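Local coordinates for putative nisin-resistance protein (Streptococcus agalactiae 515, PDB 4Y68), which probably cleaves the lantibiotic nisin as a peptidase of family S41 and so protects the bacterium from it, at residues 257-262 with 267-272. Numbering follows the deposited sequence.
Sequences NETFML and RLALTT
The ring edge of Phe260 meets CB of Leu270, 4.0 Å from CE2, and the carbonyl O of Leu268, while CD2 lies 4.2 Å from CD2 of Leu268. With CG beside the backbone N (chi1 -58°), the ring runs side by side with the Leu268 side chain, CD2 and CE2 turned to the two leucines. Leu262, just past the strand end, adds CD1 near CB of Leu268. This is the more closely packed face, with Leu268 and Leu270 buried, and helix 32-46 lies against it through Tyr35 and Arg42. At its far end Glu258 crosses Thr272 at about a right angle, CG 3.2 Å from OG1, while its carboxylate forms a salt bridge with Arg46 of the same helix. The two strands are the arms of an antiparallel beta hairpin: Glu258 and Phe260 form hydrogen-bonded pairs with Leu270 and Leu268, giving four backbone N-H...O bonds, all nearly straight. Strand 267-276 also pairs with strand 92-94, placing the hairpin in the antiparallel sheet beside the N-terminal helices. The face of Thr259, Met261 and Arg267 is looser and more open toward the turn. Thr259 and Met261 are exposed there; the methionine, bent at chi2 (-58°), runs alongside Arg267 with SD 3.6 Å from NE and CE over one face of the guanidinium. Thr259 CG2 meets CD of Arg267 at 3.8 Å. The opposite end of this face is tight: buried Thr271 OG1 donates to Asn257 OD1 (2.7 Å), approaching 28° out of the amide carbonyl plane; the same OG1 is also hydrogen-bonded to Ser91 OG, and His90 O takes the amide ND2.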
# COMPACT_ATOMS: atom_id res chain seq x y z
N ASN A 257 7.06 0.95 2.07
CA ASN A 257 8.09 0.01 1.64
C ASN A 257 8.71 0.39 0.30
O ASN A 257 8.08 1.06 -0.52
CB ASN A 257 7.53 -1.41 1.51
CG ASN A 257 7.15 -2.01 2.84
OD1 ASN A 257 7.54 -1.52 3.90
ND2 ASN A 257 6.36 -3.09 2.79
N GLU A 258 9.94 -0.06 0.11
CA GLU A 258 10.57 -0.02 -1.20
C GLU A 258 10.83 -1.47 -1.58
O GLU A 258 11.11 -2.29 -0.70
CB GLU A 258 11.85 0.81 -1.19
CG GLU A 258 11.65 2.24 -0.66
CD GLU A 258 12.96 3.03 -0.47
OE1 GLU A 258 14.05 2.45 -0.66
OE2 GLU A 258 12.90 4.24 -0.12
N THR A 259 10.68 -1.81 -2.86
CA THR A 259 10.75 -3.20 -3.24
C THR A 259 11.90 -3.41 -4.21
O THR A 259 12.04 -2.67 -5.18
CB THR A 259 9.42 -3.67 -3.87
OG1 THR A 259 8.37 -3.59 -2.89
CG2 THR A 259 9.53 -5.12 -4.35
N PHE A 260 12.72 -4.42 -3.92
CA PHE A 260 13.96 -4.67 -4.66
C PHE A 260 13.88 -6.02 -5.36
O PHE A 260 13.64 -7.05 -4.72
CB PHE A 260 15.17 -4.60 -3.71
CG PHE A 260 15.30 -3.27 -3.01
CD1 PHE A 260 16.04 -2.24 -3.58
CD2 PHE A 260 14.64 -3.03 -1.81
CE1 PHE A 260 16.13 -1.01 -2.95
CE2 PHE A 260 14.73 -1.81 -1.16
CZ PHE A 260 15.48 -0.79 -1.74
N MET A 261 14.01 -6.00 -6.68
CA MET A 261 13.94 -7.23 -7.47
C MET A 261 15.27 -7.95 -7.38
O MET A 261 16.30 -7.40 -7.77
CB MET A 261 13.60 -6.96 -8.94
CG MET A 261 12.44 -5.98 -9.13
SD MET A 261 10.90 -6.50 -8.34
CE MET A 261 10.03 -4.94 -8.27
N LEU A 262 15.24 -9.17 -6.87
CA LEU A 262 16.47 -9.93 -6.67
C LEU A 262 16.83 -10.74 -7.91
O LEU A 262 16.04 -10.83 -8.86
CB LEU A 262 16.32 -10.83 -5.45
CG LEU A 262 15.92 -10.04 -4.21
CD1 LEU A 262 15.65 -10.96 -3.04
CD2 LEU A 262 17.02 -9.02 -3.87
N ARG A 267 11.43 -11.01 -4.69
CA ARG A 267 11.35 -9.60 -4.28
C ARG A 267 11.62 -9.38 -2.80
O ARG A 267 11.03 -10.04 -1.95
CB ARG A 267 9.97 -9.03 -4.58
CG ARG A 267 9.54 -9.08 -5.99
CD ARG A 267 8.30 -8.20 -6.15
NE ARG A 267 7.83 -8.15 -7.53
CZ ARG A 267 6.62 -7.74 -7.89
NH1 ARG A 267 5.75 -7.34 -6.96
NH2 ARG A 267 6.27 -7.74 -9.18
N LEU A 268 12.49 -8.43 -2.49
CA LEU A 268 12.64 -7.94 -1.13
C LEU A 268 11.77 -6.71 -0.95
O LEU A 268 12.04 -5.67 -1.54
CB LEU A 268 14.11 -7.62 -0.82
CG LEU A 268 14.40 -6.80 0.45
CD1 LEU A 268 14.08 -7.57 1.73
CD2 LEU A 268 15.86 -6.31 0.50
N ALA A 269 10.69 -6.86 -0.17
CA ALA A 269 9.87 -5.74 0.27
C ALA A 269 10.43 -5.18 1.58
O ALA A 269 10.29 -5.79 2.62
CB ALA A 269 8.43 -6.17 0.46
N LEU A 270 11.02 -4.00 1.52
CA LEU A 270 11.76 -3.43 2.66
C LEU A 270 11.14 -2.14 3.19
O LEU A 270 10.89 -1.20 2.43
CB LEU A 270 13.22 -3.18 2.25
CG LEU A 270 14.18 -2.66 3.31
CD1 LEU A 270 14.18 -3.60 4.52
CD2 LEU A 270 15.59 -2.56 2.74
N THR A 271 10.91 -2.06 4.51
CA THR A 271 10.29 -0.88 5.08
C THR A 271 11.31 0.23 5.24
O THR A 271 12.39 0.02 5.81
CB THR A 271 9.65 -1.20 6.44
OG1 THR A 271 8.70 -2.25 6.26
CG2 THR A 271 8.97 0.02 7.01
N THR A 272 11.01 1.41 4.71
CA THR A 272 12.01 2.47 4.66
C THR A 272 11.49 3.80 5.17
O THR A 272 12.25 4.74 5.34
CB THR A 272 12.51 2.66 3.22
OG1 THR A 272 11.40 3.01 2.39
CG2 THR A 272 13.11 1.36 2.71